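Local coordinates for putative NAD dependent dehydrogenase (Micromonospora echinospora, PDB 6NOR), which binds NAD and is probably an oxidoreductase that acts in the biosynthesis of the antibiotic gentamicin, at residues G281-T286 with W300-W305; F174-P179 with G257-T262; G193-L198 with D230-G235. One frame throughout, in Å; residues are numbered along the deposited sequence.

Contact 1 of 3, residues G281-T286 with W300-W305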
loop_
_atom_site.group_PDB
_atom_site.type_symbol
_atom_site.label_atom_id
_atom_site.label_comp_id
_atom_site.label_asym_id
_atom_site.label_seq_id
_atom_site.Cartn_x
_atom_site.Cartn_y
_atom_site.Cartn_z
ATOM N N GLY A 281 1.324 0.480 9.412
ATOM C CA GLY A 281 1.987 -0.760 9.055
ATOM C C GLY A 281 1.412 -2.008 9.701
ATOM O O GLY A 281 2.047 -3.048 9.700
ATOM N N VAL A 282 0.218 -1.909 10.269
ATOM C CA VAL A 282 -0.454 -3.083 10.821
ATOM C C VAL A 282 -1.752 -3.334 10.070
ATOM O O VAL A 282 -2.531 -2.416 9.852
ATOM C CB VAL A 282 -0.754 -2.914 12.326
ATOM C CG1 VAL A 282 -1.469 -4.126 12.891
ATOM C CG2 VAL A 282 0.512 -2.660 13.073
ATOM N N GLU A 283 -1.986 -4.568 9.662
ATOM C CA GLU A 283 -3.242 -4.918 9.001
ATOM C C GLU A 283 -3.913 -6.125 9.656
ATOM O O GLU A 283 -3.256 -7.032 10.158
ATOM C CB GLU A 283 -3.008 -5.188 7.525
ATOM C CG GLU A 283 -4.136 -4.747 6.655
ATOM C CD GLU A 283 -3.856 -4.969 5.186
ATOM O OE1 GLU A 283 -2.719 -5.360 4.852
ATOM O OE2 GLU A 283 -4.775 -4.745 4.368
ATOM N N ALA A 284 -5.236 -6.123 9.676
ATOM C CA ALA A 284 -5.941 -7.237 10.267
ATOM C C ALA A 284 -7.240 -7.521 9.543
ATOM O O ALA A 284 -7.818 -6.650 8.920
ATOM C CB ALA A 284 -6.197 -6.981 11.714
ATOM N N TYR A 285 -7.687 -8.764 9.619
ATOM C CA TYR A 285 -8.996 -9.112 9.132
ATOM C C TYR A 285 -9.630 -10.034 10.132
ATOM O O TYR A 285 -8.957 -10.873 10.696
ATOM C CB TYR A 285 -8.940 -9.781 7.741
ATOM C CG TYR A 285 -10.310 -10.242 7.306
ATOM C CD1 TYR A 285 -10.787 -11.509 7.657
ATOM C CD2 TYR A 285 -11.158 -9.392 6.615
ATOM C CE1 TYR A 285 -12.053 -11.917 7.307
ATOM C CE2 TYR A 285 -12.426 -9.794 6.248
ATOM C CZ TYR A 285 -12.871 -11.062 6.602
ATOM O OH TYR A 285 -14.137 -11.477 6.269
ATOM N N THR A 286 -10.928 -9.890 10.354
ATOM C CA THR A 286 -11.661 -10.932 11.057
ATOM C C THR A 286 -13.080 -11.130 10.520
ATOM O O THR A 286 -13.712 -10.195 10.039
ATOM C CB THR A 286 -11.742 -10.651 12.564
ATOM O OG1 THR A 286 -12.367 -11.758 13.214
ATOM C CG2 THR A 286 -12.524 -9.388 12.849
ATOM N N TRP A 300 -11.768 -5.996 7.155
ATOM C CA TRP A 300 -10.402 -5.521 7.013
ATOM C C TRP A 300 -10.177 -4.236 7.802
ATOM O O TRP A 300 -10.899 -3.262 7.626
ATOM C CB TRP A 300 -10.052 -5.307 5.533
ATOM C CG TRP A 300 -9.731 -6.609 4.854
ATOM C CD1 TRP A 300 -10.572 -7.367 4.099
ATOM C CD2 TRP A 300 -8.494 -7.321 4.911
ATOM N NE1 TRP A 300 -9.932 -8.504 3.663
ATOM C CE2 TRP A 300 -8.654 -8.502 4.153
ATOM C CE3 TRP A 300 -7.266 -7.076 5.526
ATOM C CZ2 TRP A 300 -7.633 -9.438 3.996
ATOM C CZ3 TRP A 300 -6.247 -8.007 5.364
ATOM C CH2 TRP A 300 -6.439 -9.172 4.600
ATOM N N LEU A 301 -9.191 -4.258 8.692
ATOM C CA LEU A 301 -8.851 -3.101 9.515
ATOM C C LEU A 301 -7.414 -2.688 9.305
ATOM O O LEU A 301 -6.591 -3.493 8.867
ATOM C CB LEU A 301 -9.059 -3.407 10.990
ATOM C CG LEU A 301 -10.260 -4.288 11.280
ATOM C CD1 LEU A 301 -10.163 -4.837 12.676
ATOM C CD2 LEU A 301 -11.501 -3.438 11.098
ATOM N N ARG A 302 -7.122 -1.431 9.616
ATOM C CA ARG A 302 -5.749 -0.991 9.777
ATOM C C ARG A 302 -5.562 -0.410 11.179
ATOM O O ARG A 302 -5.554 0.797 11.345
ATOM C CB ARG A 302 -5.368 0.040 8.716
ATOM C CG ARG A 302 -5.240 -0.498 7.307
ATOM C CD ARG A 302 -4.856 0.613 6.346
ATOM N NE ARG A 302 -5.751 0.705 5.192
ATOM C CZ ARG A 302 -6.993 1.190 5.233
ATOM N NH1 ARG A 302 -7.719 1.236 4.126
ATOM N NH2 ARG A 302 -7.515 1.621 6.381
ATOM N N PRO A 303 -5.413 -1.277 12.193
ATOM C CA PRO A 303 -5.394 -0.867 13.606
ATOM C C PRO A 303 -4.272 0.095 13.951
ATOM O O PRO A 303 -3.184 -0.006 13.405
ATOM C CB PRO A 303 -5.188 -2.184 14.358
ATOM C CG PRO A 303 -5.563 -3.253 13.362
ATOM C CD PRO A 303 -5.142 -2.712 12.041
ATOM N N GLU A 304 -4.540 1.022 14.863
ATOM C CA GLU A 304 -3.514 1.924 15.324
ATOM C C GLU A 304 -2.690 1.243 16.396
ATOM O O GLU A 304 -3.154 0.298 17.047
ATOM C CB GLU A 304 -4.128 3.223 15.866
ATOM C CG GLU A 304 -5.267 3.028 16.878
ATOM C CD GLU A 304 -4.799 2.646 18.291
ATOM O OE1 GLU A 304 -3.628 2.923 18.643
ATOM O OE2 GLU A 304 -5.604 2.057 19.049
ATOM N N TRP A 305 -1.464 1.717 16.562
ATOM C CA TRP A 305 -0.676 1.436 17.763
ATOM C C TRP A 305 -0.204 2.771 18.330
ATOM O O TRP A 305 0.014 3.709 17.581
ATOM C CB TRP A 305 0.512 0.504 17.462
ATOM C CG TRP A 305 1.402 0.986 16.353
ATOM C CD1 TRP A 305 1.199 0.821 15.010
ATOM C CD2 TRP A 305 2.654 1.675 16.485
ATOM N NE1 TRP A 305 2.233 1.396 14.301
ATOM C CE2 TRP A 305 3.133 1.927 15.187
ATOM C CE3 TRP A 305 3.406 2.115 17.584
ATOM C CZ2 TRP A 305 4.329 2.599 14.952
ATOM C CZ3 TRP A 305 4.586 2.793 17.353
ATOM C CH2 TRP A 305 5.036 3.027 16.048
HETATM O O HOH W 1 -2.153 -0.128 10.778
#
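Tyr285 and Trp300 pack side chain on side chain where the two segments run antiparallel. The CB of Tyr285 is the bump that settles on the indole face. It sits over the middle of the Trp300 six-membered ring, 3.7 Å from its centroid, as a CH-pi contact. The tyrosine ring then turns an edge to the face of the five-membered ring, with the planes 50° apart and the centroids 4.5 Å apart. CG of Tyr285 lies anti to the backbone N (chi1 175°), which swings the phenol ring from that CB out over the five-membered ring. The carboxylate of Glu283 lies obliquely against the CE3 and CZ3 atoms of the six-membered ring. Its charge is paired with Arg302 of the third subunit, and Trp300 NE1 bonds to Gly257 O of that same subunit. Ala284 and Leu301 form an antiparallel hydrogen-bonded pair: Ala284 N to Leu301 O is 3.1 Å, and Leu301 N to Ala284 O is 2.8 Å and nearly straight. This short ladder lies on strand 282-286, which also pairs with a strand of the second subunit, so the sheet runs on across the interface. The Pro303 ring is a second bump, met at two of its atoms. Ala284 CB touches it at Pro303 CG, 4.1 Å away. The two methyls of Val282 part toward different residues. Val282 CG1 touches Pro303 CD at 4.0 Å, while CG2 reaches CD1 of Trp305.

Contact 2 of 3, residues F174-P179 with G257-T262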
loop_
_atom_site.group_PDB
_atom_site.type_symbol
_atom_site.label_atom_id
_atom_site.label_comp_id
_atom_site.label_asym_id
_atom_site.label_seq_id
_atom_site.Cartn_x
_atom_site.Cartn_y
_atom_site.Cartn_z
ATOM N N PHE A 174 -7.702 15.921 6.024
ATOM C CA PHE A 174 -8.018 15.472 7.373
ATOM C C PHE A 174 -9.508 15.149 7.463
ATOM O O PHE A 174 -10.364 16.011 7.330
ATOM C CB PHE A 174 -7.540 16.514 8.405
ATOM C CG PHE A 174 -7.547 16.028 9.844
ATOM C CD1 PHE A 174 -7.983 14.767 10.177
ATOM C CD2 PHE A 174 -6.941 16.771 10.824
ATOM C CE1 PHE A 174 -7.954 14.318 11.468
ATOM C CE2 PHE A 174 -6.886 16.319 12.134
ATOM C CZ PHE A 174 -7.400 15.085 12.455
ATOM N N ARG A 175 -9.796 13.869 7.653
ATOM C CA ARG A 175 -11.157 13.371 7.569
ATOM C C ARG A 175 -11.546 12.462 8.709
ATOM O O ARG A 175 -10.800 11.574 9.098
ATOM C CB ARG A 175 -11.368 12.640 6.259
ATOM C CG ARG A 175 -11.321 13.575 5.069
ATOM C CD ARG A 175 -11.064 12.804 3.825
ATOM N NE ARG A 175 -10.938 13.665 2.663
ATOM C CZ ARG A 175 -10.272 13.306 1.580
ATOM N NH1 ARG A 175 -9.681 12.124 1.549
ATOM N NH2 ARG A 175 -10.196 14.120 0.543
ATOM N N THR A 176 -12.737 12.721 9.235
ATOM C CA THR A 176 -13.319 11.963 10.314
ATOM C C THR A 176 -14.790 11.746 10.035
ATOM O O THR A 176 -15.340 12.296 9.101
ATOM C CB THR A 176 -13.203 12.686 11.672
ATOM O OG1 THR A 176 -14.246 13.668 11.763
ATOM C CG2 THR A 176 -11.867 13.356 11.842
ATOM N N SER A 177 -15.431 10.952 10.870
ATOM C CA SER A 177 -16.883 10.821 10.853
ATOM C C SER A 177 -17.537 11.845 11.792
ATOM O O SER A 177 -18.685 11.706 12.145
ATOM C CB SER A 177 -17.288 9.422 11.277
ATOM O OG SER A 177 -16.745 9.147 12.559
ATOM N N GLY A 178 -16.791 12.853 12.223
ATOM C CA GLY A 178 -17.385 13.943 12.953
ATOM C C GLY A 178 -17.282 13.803 14.452
ATOM O O GLY A 178 -16.935 12.754 14.954
ATOM N N PRO A 179 -17.593 14.876 15.173
ATOM C CA PRO A 179 -17.447 14.954 16.629
ATOM C C PRO A 179 -18.494 14.162 17.398
ATOM O O PRO A 179 -19.584 13.950 16.903
ATOM C CB PRO A 179 -17.604 16.449 16.905
ATOM C CG PRO A 179 -18.495 16.921 15.816
ATOM C CD PRO A 179 -18.067 16.147 14.599
ATOM N N GLY A 257 -15.416 5.123 7.742
ATOM C CA GLY A 257 -14.365 4.131 7.588
ATOM C C GLY A 257 -13.136 4.300 8.451
ATOM O O GLY A 257 -12.244 3.446 8.443
ATOM N N GLY A 258 -13.085 5.393 9.204
ATOM C CA GLY A 258 -11.942 5.690 10.051
ATOM C C GLY A 258 -11.255 6.998 9.696
ATOM O O GLY A 258 -11.218 7.412 8.544
ATOM N N GLU A 259 -10.738 7.654 10.722
ATOM C CA GLU A 259 -9.907 8.838 10.610
ATOM C C GLU A 259 -8.820 8.753 9.528
ATOM O O GLU A 259 -8.137 7.743 9.406
ATOM C CB GLU A 259 -9.253 9.092 11.965
ATOM C CG GLU A 259 -9.207 10.533 12.398
ATOM C CD GLU A 259 -8.732 10.667 13.827
ATOM O OE1 GLU A 259 -8.601 11.814 14.306
ATOM O OE2 GLU A 259 -8.486 9.621 14.472
ATOM N N GLN A 260 -8.679 9.816 8.742
ATOM C CA GLN A 260 -7.595 9.912 7.764
ATOM C C GLN A 260 -6.817 11.203 7.992
ATOM O O GLN A 260 -7.405 12.274 8.108
ATOM C CB GLN A 260 -8.107 9.908 6.307
ATOM C CG GLN A 260 -9.009 8.787 5.864
ATOM C CD GLN A 260 -9.473 8.981 4.413
ATOM O OE1 GLN A 260 -8.963 9.838 3.707
ATOM N NE2 GLN A 260 -10.442 8.193 3.980
ATOM N N LEU A 261 -5.497 11.121 8.022
ATOM C CA LEU A 261 -4.697 12.336 8.072
ATOM C C LEU A 261 -3.428 12.161 7.250
ATOM O O LEU A 261 -2.569 11.359 7.581
ATOM C CB LEU A 261 -4.377 12.730 9.537
ATOM C CG LEU A 261 -3.519 13.987 9.757
ATOM C CD1 LEU A 261 -3.993 15.180 8.926
ATOM C CD2 LEU A 261 -3.379 14.380 11.253
ATOM N N THR A 262 -3.315 12.932 6.179
ATOM C CA THR A 262 -2.156 12.850 5.295
ATOM C C THR A 262 -1.556 14.222 4.932
ATOM O O THR A 262 -2.235 15.249 4.877
ATOM C CB THR A 262 -2.496 12.125 3.972
ATOM O OG1 THR A 262 -3.426 12.913 3.233
ATOM C CG2 THR A 262 -3.104 10.718 4.208
#
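The ring of Phe174 has Leu261 over one face and Glu259 at its edge. Leu261 CD1 stands 4.1 Å from the ring centroid, a CH-pi contact, and CD2 of the same leucine lies over the rim. The carboxylate of Glu259 runs alongside, with OE1 3.8 Å from Phe174 CE1 and near the ring plane. Phe174 CG is anti to the backbone N (chi1 -168°), which places the ring beside Leu261 on one face of the sheet. An alanine here is likely to leave the Leu261 methyls without the ring they pack on and open a gap beside Glu259.

The guanidinium of Arg175 is met at its edge. Gln260 OE1 lies in its plane and takes a hydrogen bond from Arg175 NH1 at 3.2 Å, while the amide is turned 80° from the guanidinium. The arginine has stronger partners elsewhere: NH2 pairs with Asp250, and NH1 also reaches Glu264 of the fourth subunit. The two acids probably offset its positive charge and that of the nearby Arg171.

Arg175 and Gln260 are an antiparallel hydrogen-bonded pair. Arg175 N to Gln260 O is 2.9 Å and Gln260 N to Arg175 O is 2.8 Å. Toward Thr176 and Glu259 the regular pairing of the two segments ends. Thr176 CG2 still touches Glu259 CG at 3.9 Å, and Thr176 OG1 accepts from Gly178 N, an ST turn.

The Phe174 side chain is about 7 Å from the bound NAD. The pair joins strands 167-175 and 260-267 in the mixed sheet of the GFO/IDH/MocA C-terminal domain. Strand 246-252 flanks 167-175 and strand 270-275 flanks 260-267.

Contact 3 of 3, residues G193-L198 with D230-G235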
loop_
_atom_site.group_PDB
_atom_site.type_symbol
_atom_site.label_atom_id
_atom_site.label_comp_id
_atom_site.label_asym_id
_atom_site.label_seq_id
_atom_site.Cartn_x
_atom_site.Cartn_y
_atom_site.Cartn_z
ATOM N N GLY A 193 -17.325 24.820 12.201
ATOM C CA GLY A 193 -17.365 23.377 12.100
ATOM C C GLY A 193 -16.029 22.768 11.748
ATOM O O GLY A 193 -15.009 23.154 12.298
ATOM N N ALA A 194 -16.049 21.848 10.787
ATOM C CA ALA A 194 -14.865 21.100 10.364
ATOM C C ALA A 194 -13.691 21.990 10.033
ATOM O O ALA A 194 -12.548 21.625 10.257
ATOM C CB ALA A 194 -15.194 20.222 9.150
ATOM N N LEU A 195 -13.967 23.156 9.477
ATOM C CA LEU A 195 -12.900 24.074 9.105
ATOM C C LEU A 195 -12.192 24.619 10.333
ATOM O O LEU A 195 -11.005 24.899 10.306
ATOM C CB LEU A 195 -13.450 25.221 8.268
ATOM C CG LEU A 195 -12.504 25.863 7.275
ATOM C CD1 LEU A 195 -11.806 24.781 6.482
ATOM C CD2 LEU A 195 -13.292 26.785 6.362
ATOM N N THR A 196 -12.916 24.753 11.430
ATOM C CA THR A 196 -12.287 25.175 12.662
ATOM C C THR A 196 -11.671 23.990 13.389
ATOM O O THR A 196 -10.568 24.061 13.899
ATOM C CB THR A 196 -13.305 25.862 13.593
ATOM O OG1 THR A 196 -13.870 26.971 12.906
ATOM C CG2 THR A 196 -12.641 26.341 14.892
ATOM N N ASP A 197 -12.421 22.904 13.454
ATOM C CA ASP A 197 -12.062 21.745 14.267
ATOM C C ASP A 197 -10.874 20.997 13.649
ATOM O O ASP A 197 -9.932 20.667 14.338
ATOM C CB ASP A 197 -13.282 20.836 14.408
ATOM C CG ASP A 197 -13.015 19.593 15.233
ATOM O OD1 ASP A 197 -12.303 19.678 16.249
ATOM O OD2 ASP A 197 -13.521 18.513 14.858
ATOM N N LEU A 198 -10.936 20.741 12.343
ATOM C CA LEU A 198 -9.912 19.976 11.639
ATOM C C LEU A 198 -9.010 20.906 10.850
ATOM O O LEU A 198 -7.822 20.656 10.688
ATOM C CB LEU A 198 -10.541 18.945 10.694
ATOM C CG LEU A 198 -11.537 17.982 11.333
ATOM C CD1 LEU A 198 -12.113 17.057 10.295
ATOM C CD2 LEU A 198 -10.909 17.175 12.444
ATOM N N ASP A 230 -25.468 24.503 13.177
ATOM C CA ASP A 230 -25.417 25.541 12.154
ATOM C C ASP A 230 -24.006 25.748 11.608
ATOM O O ASP A 230 -23.664 26.835 11.169
ATOM C CB ASP A 230 -25.958 26.861 12.710
ATOM C CG ASP A 230 -25.320 27.244 14.032
ATOM O OD1 ASP A 230 -24.270 26.666 14.368
ATOM O OD2 ASP A 230 -25.855 28.130 14.731
ATOM N N VAL A 231 -23.180 24.708 11.639
ATOM C CA VAL A 231 -21.800 24.828 11.160
ATOM C C VAL A 231 -21.539 23.864 10.019
ATOM O O VAL A 231 -22.298 22.930 9.822
ATOM C CB VAL A 231 -20.769 24.580 12.282
ATOM C CG1 VAL A 231 -20.880 25.644 13.345
ATOM C CG2 VAL A 231 -20.936 23.163 12.887
ATOM N N GLU A 232 -20.449 24.090 9.291
ATOM C CA GLU A 232 -20.127 23.304 8.101
ATOM C C GLU A 232 -19.551 21.929 8.450
ATOM O O GLU A 232 -18.900 21.781 9.478
ATOM C CB GLU A 232 -19.152 24.073 7.213
ATOM C CG GLU A 232 -17.690 23.995 7.631
ATOM C CD GLU A 232 -17.346 24.838 8.857
ATOM O OE1 GLU A 232 -18.195 25.607 9.350
ATOM O OE2 GLU A 232 -16.210 24.727 9.338
ATOM N N ASP A 233 -19.797 20.943 7.584
ATOM C CA ASP A 233 -19.282 19.566 7.725
ATOM C C ASP A 233 -18.066 19.303 6.857
ATOM O O ASP A 233 -17.316 18.352 7.069
ATOM C CB ASP A 233 -20.341 18.534 7.334
ATOM C CG ASP A 233 -21.428 18.380 8.369
ATOM O OD1 ASP A 233 -21.166 17.776 9.428
ATOM O OD2 ASP A 233 -22.560 18.826 8.107
ATOM N N GLN A 234 -17.914 20.103 5.822
ATOM C CA GLN A 234 -16.780 19.933 4.939
ATOM C C GLN A 234 -16.307 21.267 4.447
ATOM O O GLN A 234 -17.075 22.211 4.324
ATOM C CB GLN A 234 -17.113 19.030 3.752
ATOM C CG GLN A 234 -18.299 19.436 2.964
ATOM C CD GLN A 234 -18.469 18.614 1.685
ATOM O OE1 GLN A 234 -19.526 18.640 1.066
ATOM N NE2 GLN A 234 -17.425 17.898 1.286
ATOM N N GLY A 235 -15.017 21.332 4.177
ATOM C CA GLY A 235 -14.421 22.531 3.653
ATOM C C GLY A 235 -13.152 22.228 2.899
ATOM O O GLY A 235 -12.444 21.254 3.184
#
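The carboxylate and carbonyl of Glu232 take the backbone N-H groups at the start of helix 194-197. Leu195 N gives the shortest bond, 2.7 Å to Glu232 OE2, on the anti lone pair of that oxygen. Ala194 N instead goes to the main-chain Glu232 O, 3.1 Å away and fairly straight. Gly193 N makes weak bonds to both Glu232 OE1 and OE2. CG of Glu232 lies between its own backbone N and carbonyl carbon (chi1 81°), and the chain bends again at chi2, folding the carboxylate back to the helix end. OE2 has a further partner in Tyr348 OH, which also bonds to Thr196 OG1. The helix N-terminus would probably stabilise the negative charge.

At the N-cap, Gly193 O accepts from both Thr196 N and Asp197 N. Gly193 is packed against Val231 CB, 3.5 Å from its N. Gly193 CA lies 3.4 Å from Glu232 O, in a CA-H...O contact. Ala194 CB rests on Asp233 O at 3.5 Å. The Asp233 carboxylate turns elsewhere, to Arg185 and to the backbone N atoms of Leu225 and Ser226.

A classic beta bulge, with Asp233 and Gln234 opposite Arg223, lies at the start of strand 234-241. The arrangement is a helix N-terminus whose first N-H groups bond to Glu232 from the loop before that strand. It lies in the GFO/IDH/MocA C-terminal domain, with the Thr196 side chain about 7 Å from the bound NAD.

From the N terminus, the Rossmann part comes first and holds none of the three contacts. Strand 167-175 then opens contact 2, which closes only at 257-262. Within that long loop, contact 3 opens at 193-198 and closes at 230-235, so it is nested in contact 2. The two touch, Leu198 packing on Phe174 and Thr176, and both reach the same mixed sheet. Contact 2 pairs two of its strands, and contact 3 sets a short helix against the start of another. Contact 1 follows in series, closing a short loop at 300-305. It lies about 16 Å from contact 2, centre to centre, and joins strand 282-286 to the segment before helix 307-310.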